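Local coordinates for protein alpha-1,3-glucanase (Streptomyces thermodiastaticus, PDB 7C7D) that hydrolyses alpha-1,3-glucan, probably by endo cleavage of its alpha-1,3-glucosidic linkages, as a family GH87 glycoside hydrolase, at residues T142-Y147 with E296-V301; P305-N310 with V327-W332. All blocks are in the same frame, centred on the assembly; numbering follows the deposited sequence.

Interaction 1: residues T142-Y147 with E296-V301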
loop_
_atom_site.group_PDB
_atom_site.type_symbol
_atom_site.label_atom_id
_atom_site.label_comp_id
_atom_site.label_asym_id
_atom_site.label_seq_id
_atom_site.Cartn_x
_atom_site.Cartn_y
_atom_site.Cartn_z
ATOM N N THR A 142 3.741 -15.783 13.319
ATOM C CA THR A 142 5.186 -15.919 13.276
ATOM C C THR A 142 5.841 -14.559 13.113
ATOM O O THR A 142 5.216 -13.585 12.684
ATOM C CB THR A 142 5.633 -16.859 12.149
ATOM O OG1 THR A 142 7.056 -17.018 12.204
ATOM C CG2 THR A 142 5.231 -16.300 10.786
ATOM N N SER A 143 7.125 -14.519 13.472
ATOM C CA SER A 143 8.000 -13.381 13.236
ATOM C C SER A 143 8.877 -13.572 12.008
ATOM O O SER A 143 9.654 -12.670 11.672
ATOM C CB SER A 143 8.884 -13.124 14.460
ATOM O OG SER A 143 9.651 -14.281 14.772
ATOM N N LYS A 144 8.735 -14.706 11.313
ATOM C CA LYS A 144 9.633 -15.054 10.218
ATOM C C LYS A 144 9.668 -13.979 9.138
ATOM O O LYS A 144 10.734 -13.679 8.592
ATOM C CB LYS A 144 9.214 -16.401 9.622
ATOM C CG LYS A 144 9.954 -16.751 8.340
ATOM C CD LYS A 144 9.515 -18.086 7.775
ATOM C CE LYS A 144 10.329 -18.420 6.534
ATOM N NZ LYS A 144 9.934 -19.714 5.929
ATOM N N TYR A 145 8.518 -13.389 8.818
ATOM C CA TYR A 145 8.411 -12.431 7.725
ATOM C C TYR A 145 8.542 -10.993 8.191
ATOM O O TYR A 145 8.355 -10.072 7.386
ATOM C CB TYR A 145 7.096 -12.635 6.967
ATOM C CG TYR A 145 6.869 -14.077 6.616
ATOM C CD1 TYR A 145 7.557 -14.668 5.566
ATOM C CD2 TYR A 145 5.986 -14.861 7.344
ATOM C CE1 TYR A 145 7.367 -15.997 5.248
ATOM C CE2 TYR A 145 5.785 -16.190 7.035
ATOM C CZ TYR A 145 6.480 -16.755 5.988
ATOM O OH TYR A 145 6.273 -18.080 5.682
ATOM N N SER A 146 8.858 -10.785 9.465
ATOM C CA SER A 146 8.853 -9.484 10.108
ATOM C C SER A 146 10.258 -9.127 10.582
ATOM O O SER A 146 11.176 -9.951 10.549
ATOM C CB SER A 146 7.881 -9.488 11.295
ATOM O OG SER A 146 6.552 -9.756 10.867
ATOM N N TYR A 147 10.413 -7.876 11.032
ATOM C CA TYR A 147 11.665 -7.356 11.582
ATOM C C TYR A 147 12.733 -7.247 10.502
ATOM O O TYR A 147 13.670 -8.057 10.429
ATOM C CB TYR A 147 12.139 -8.161 12.800
ATOM C CG TYR A 147 11.095 -8.219 13.890
ATOM C CD1 TYR A 147 10.991 -7.206 14.834
ATOM C CD2 TYR A 147 10.198 -9.272 13.959
ATOM C CE1 TYR A 147 10.020 -7.248 15.828
ATOM C CE2 TYR A 147 9.224 -9.321 14.941
ATOM C CZ TYR A 147 9.148 -8.315 15.877
ATOM O OH TYR A 147 8.185 -8.352 16.854
ATOM N N GLU A 296 8.213 -16.483 0.374
ATOM C CA GLU A 296 8.913 -16.708 1.633
ATOM C C GLU A 296 9.951 -15.618 1.856
ATOM O O GLU A 296 10.972 -15.841 2.506
ATOM C CB GLU A 296 9.543 -18.100 1.683
ATOM C CG GLU A 296 8.525 -19.226 1.601
ATOM C CD GLU A 296 7.613 -19.307 2.820
ATOM O OE1 GLU A 296 8.047 -18.907 3.921
ATOM O OE2 GLU A 296 6.460 -19.773 2.681
ATOM N N VAL A 297 9.690 -14.426 1.330
ATOM C CA VAL A 297 10.652 -13.334 1.401
ATOM C C VAL A 297 10.618 -12.736 2.801
ATOM O O VAL A 297 9.550 -12.366 3.311
ATOM C CB VAL A 297 10.346 -12.279 0.326
ATOM C CG1 VAL A 297 11.284 -11.095 0.467
ATOM C CG2 VAL A 297 10.458 -12.899 -1.064
ATOM N N THR A 298 11.785 -12.662 3.436
ATOM C CA THR A 298 11.899 -12.150 4.794
ATOM C C THR A 298 12.829 -10.952 4.882
ATOM O O THR A 298 13.064 -10.436 5.981
ATOM C CB THR A 298 12.383 -13.251 5.746
ATOM O OG1 THR A 298 13.749 -13.545 5.451
ATOM C CG2 THR A 298 11.560 -14.522 5.570
ATOM N N GLU A 299 13.360 -10.488 3.758
ATOM C CA GLU A 299 14.311 -9.394 3.756
ATOM C C GLU A 299 14.105 -8.602 2.478
ATOM O O GLU A 299 13.347 -9.002 1.595
ATOM C CB GLU A 299 15.742 -9.918 3.828
ATOM C CG GLU A 299 16.074 -10.842 2.688
ATOM C CD GLU A 299 17.214 -11.770 3.008
ATOM O OE1 GLU A 299 18.095 -11.391 3.810
ATOM O OE2 GLU A 299 17.220 -12.886 2.459
ATOM N N ARG A 300 14.803 -7.479 2.379
ATOM C CA ARG A 300 14.768 -6.645 1.187
ATOM C C ARG A 300 16.147 -6.677 0.542
ATOM O O ARG A 300 17.095 -6.075 1.059
ATOM C CB ARG A 300 14.346 -5.222 1.533
ATOM C CG ARG A 300 14.226 -4.349 0.317
ATOM C CD ARG A 300 13.824 -2.971 0.713
ATOM N NE ARG A 300 13.817 -2.084 -0.435
ATOM C CZ ARG A 300 13.221 -0.900 -0.439
ATOM N NH1 ARG A 300 12.592 -0.477 0.649
ATOM N NH2 ARG A 300 13.255 -0.151 -1.527
ATOM N N VAL A 301 16.256 -7.394 -0.570
ATOM C CA VAL A 301 17.473 -7.467 -1.371
ATOM C C VAL A 301 17.170 -6.727 -2.669
ATOM O O VAL A 301 16.505 -7.262 -3.564
ATOM C CB VAL A 301 17.902 -8.915 -1.636
ATOM C CG1 VAL A 301 19.234 -8.954 -2.381
ATOM C CG2 VAL A 301 17.997 -9.695 -0.328
HETATM O O HOH W 1 12.885 -11.751 8.743
#

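Interaction 2: residues P305-N310 with V327-W332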
loop_
_atom_site.group_PDB
_atom_site.type_symbol
_atom_site.label_atom_id
_atom_site.label_comp_id
_atom_site.label_asym_id
_atom_site.label_seq_id
_atom_site.Cartn_x
_atom_site.Cartn_y
_atom_site.Cartn_z
ATOM N N PRO A 305 15.147 -10.086 -7.857
ATOM C CA PRO A 305 13.753 -9.920 -8.310
ATOM C C PRO A 305 12.793 -10.845 -7.566
ATOM O O PRO A 305 12.117 -11.678 -8.160
ATOM C CB PRO A 305 13.858 -10.275 -9.798
ATOM C CG PRO A 305 14.925 -11.337 -9.829
ATOM C CD PRO A 305 15.946 -10.881 -8.811
ATOM N N ASP A 306 12.719 -10.679 -6.245
ATOM C CA ASP A 306 11.973 -11.597 -5.381
ATOM C C ASP A 306 10.493 -11.221 -5.333
ATOM O O ASP A 306 9.915 -11.001 -4.270
ATOM C CB ASP A 306 12.545 -11.590 -3.969
ATOM C CG ASP A 306 14.022 -11.868 -3.928
ATOM O OD1 ASP A 306 14.509 -12.665 -4.762
ATOM O OD2 ASP A 306 14.693 -11.294 -3.041
ATOM N N ASN A 307 9.883 -11.194 -6.511
ATOM C CA ASN A 307 8.626 -10.495 -6.725
ATOM C C ASN A 307 7.564 -11.440 -7.275
ATOM O O ASN A 307 7.864 -12.529 -7.766
ATOM C CB ASN A 307 8.860 -9.343 -7.706
ATOM C CG ASN A 307 9.915 -8.374 -7.202
ATOM O OD1 ASN A 307 10.099 -8.236 -5.998
ATOM N ND2 ASN A 307 10.600 -7.690 -8.113
ATOM N N PHE A 308 6.300 -11.013 -7.188
ATOM C CA PHE A 308 5.223 -11.750 -7.849
ATOM C C PHE A 308 5.283 -11.549 -9.364
ATOM O O PHE A 308 5.373 -12.520 -10.123
ATOM C CB PHE A 308 3.873 -11.372 -7.214
ATOM C CG PHE A 308 2.670 -11.494 -8.124
ATOM C CD1 PHE A 308 2.305 -12.708 -8.704
ATOM C CD2 PHE A 308 1.872 -10.386 -8.371
ATOM C CE1 PHE A 308 1.178 -12.805 -9.524
ATOM C CE2 PHE A 308 0.746 -10.476 -9.179
ATOM C CZ PHE A 308 0.392 -11.677 -9.757
ATOM N N VAL A 309 5.291 -10.298 -9.825
ATOM C CA VAL A 309 5.511 -9.988 -11.234
ATOM C C VAL A 309 6.711 -9.061 -11.337
ATOM O O VAL A 309 6.792 -8.055 -10.624
ATOM C CB VAL A 309 4.278 -9.339 -11.892
ATOM C CG1 VAL A 309 4.621 -8.850 -13.293
ATOM C CG2 VAL A 309 3.135 -10.336 -11.931
ATOM N N ASN A 310 7.646 -9.411 -12.217
ATOM C CA ASN A 310 8.838 -8.613 -12.467
ATOM C C ASN A 310 8.950 -8.418 -13.968
ATOM O O ASN A 310 9.221 -9.373 -14.698
ATOM C CB ASN A 310 10.070 -9.337 -11.932
ATOM C CG ASN A 310 11.265 -8.433 -11.817
ATOM O OD1 ASN A 310 11.339 -7.613 -10.906
ATOM N ND2 ASN A 310 12.223 -8.588 -12.725
ATOM N N VAL A 327 6.356 -11.271 -0.525
ATOM C CA VAL A 327 7.332 -11.060 -1.588
ATOM C C VAL A 327 8.056 -9.750 -1.307
ATOM O O VAL A 327 7.768 -9.073 -0.309
ATOM C CB VAL A 327 6.681 -11.092 -2.985
ATOM C CG1 VAL A 327 6.144 -12.481 -3.278
ATOM C CG2 VAL A 327 5.542 -10.067 -3.099
ATOM N N LYS A 328 9.007 -9.382 -2.166
ATOM C CA LYS A 328 9.680 -8.094 -2.008
ATOM C C LYS A 328 8.807 -6.983 -2.582
ATOM O O LYS A 328 8.317 -6.120 -1.848
ATOM C CB LYS A 328 11.067 -8.123 -2.660
ATOM C CG LYS A 328 11.850 -6.837 -2.427
ATOM C CD LYS A 328 13.154 -6.788 -3.189
ATOM C CE LYS A 328 12.928 -6.644 -4.676
ATOM N NZ LYS A 328 14.183 -6.225 -5.373
ATOM N N VAL A 329 8.601 -7.000 -3.898
ATOM C CA VAL A 329 7.646 -6.128 -4.572
ATOM C C VAL A 329 6.522 -6.997 -5.112
ATOM O O VAL A 329 6.770 -8.072 -5.668
ATOM C CB VAL A 329 8.312 -5.320 -5.704
ATOM C CG1 VAL A 329 7.282 -4.458 -6.439
ATOM C CG2 VAL A 329 9.415 -4.458 -5.142
ATOM N N GLY A 330 5.279 -6.545 -4.946
ATOM C CA GLY A 330 4.187 -7.268 -5.569
ATOM C C GLY A 330 4.299 -7.279 -7.082
ATOM O O GLY A 330 4.435 -8.340 -7.700
ATOM N N LEU A 331 4.254 -6.102 -7.700
ATOM C CA LEU A 331 4.393 -5.972 -9.148
ATOM C C LEU A 331 5.405 -4.875 -9.431
ATOM O O LEU A 331 5.138 -3.694 -9.177
ATOM C CB LEU A 331 3.057 -5.666 -9.829
ATOM C CG LEU A 331 1.951 -6.721 -9.710
ATOM C CD1 LEU A 331 1.106 -6.530 -8.450
ATOM C CD2 LEU A 331 1.058 -6.710 -10.946
ATOM N N TRP A 332 6.567 -5.277 -9.928
ATOM C CA TRP A 332 7.595 -4.351 -10.372
ATOM C C TRP A 332 7.499 -4.353 -11.888
ATOM O O TRP A 332 7.929 -5.304 -12.543
ATOM C CB TRP A 332 8.954 -4.834 -9.882
ATOM C CG TRP A 332 10.015 -3.868 -10.193
ATOM C CD1 TRP A 332 10.272 -2.707 -9.533
ATOM C CD2 TRP A 332 10.944 -3.940 -11.275
ATOM N NE1 TRP A 332 11.321 -2.057 -10.125
ATOM C CE2 TRP A 332 11.755 -2.795 -11.197
ATOM C CE3 TRP A 332 11.176 -4.867 -12.296
ATOM C CZ2 TRP A 332 12.788 -2.551 -12.099
ATOM C CZ3 TRP A 332 12.202 -4.630 -13.186
ATOM C CH2 TRP A 332 12.997 -3.480 -13.083
HETATM O O HOH W 2 12.755 -5.601 -7.834
#

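Interaction 1: residues T142-Y147 with E296-V301
The phenol ring of Tyr145 meets Glu296 and Val297 along its edge: Glu296 OE1 and the carbonyl O of Val297 both lie in its plane. One face carries its own neighbour Lys144, whose CG sits 4.0 Å above the plane and over the ring centre. His326, from the next turn of the beta-helix, stacks on the same tyrosine. Ring and carboxylate planes are 52° apart, and the hydroxyl still finds the syn side of the acid, Tyr145 OH donating to Glu296 OE1 at 2.6 Å. Lys144 NZ makes a salt bridge to that same Glu296 OE1 at 2.9 Å, arriving from above the carboxylate plane, on the opposite face from the hydroxyl. Two donors thus grip one oxygen and probably help keep the acid ionised. Lys144 CG, anti to the backbone N (chi1 171°), is put over the ring, and the extended chain carries NZ on to the acid; a bend at chi2 (-67°) sets Glu296 CD. Nearer the backbone of the turn, Thr298 CG2 touches Lys144 CG at 3.9 Å and comes within 3.2 Å of Lys144 O. A water lies between the two backbones, 2.9 Å from Lys144 O and 3.1 Å from Thr298 O. The tyrosine rides on a type I turn, Ser143 to Ser146. This surface contact joins two domains: the turn follows strand 133-142, outermost in the five-stranded antiparallel sheet, and meets the loop leading from strand 292-294 to strand 309-311, which lie in different sheets of the pectate lyase-like beta-helix.

Interaction 2: residues P305-N310 with V327-W332
Asn307 and Val329 lie side by side on successive turns of a right-handed parallel beta-helix, the fold of the pectate lyase-like family, just before strands 309-311 and 331-333 pair. Starting at Asn307, CB packs 3.2 Å from Val329 O. CG sits beside the isopropyl group, 3.8 Å from Val329 CB. OD1 accepts from Val329 N at 2.9 Å, the donor lying 43° out of the carbonyl plane. ND2 donates to Asn310 OD1 and to a water that also accepts a hydrogen bond from Lys328 NZ; Ser304 O is a further acceptor for that ammonium. An alanine here would probably leave Val329 N without its acceptor and Asn310 OD1 without the amide that helps hold it beside the indole. Backbone bonds continue the pairing on both sides, from Lys328 N to Asp306 O and from Val309 N to Gly330 O, then Trp332 N to Val309 O. On the Val309 and Leu331 face, Leu331 CD1 lies at the edge of the Phe308 ring, while Val309 CG2 sits over its centre. On the other face the Asn310 amide runs beside the indole, their planes 15° apart, with Asn310 OD1 3.1 Å from Trp332 CE3.

Overall arrangement
Interaction 1 is a surface contact joining the two domains, whereas interaction 2 is buried and lies wholly within the beta-helix. Side chains and a water do the work across 142-147 and 296-301, with a lysine and a tyrosine hydroxyl converging on one carboxylate oxygen; between 305-310 and 327-332 regular backbone bonding leads, reinforced by an asparagine and apolar neighbours. The two are nonetheless continuous, since loop 296-301 runs on toward 305-310. Their centres are 14 Å apart, and they touch where Val297 CG2 packs on Val327 CA and Asp306 O, and where Lys328 NZ probably donates to Val301 O. The loop that meets the N-terminal domain therefore packs directly against the adjoining coils of the beta-helix.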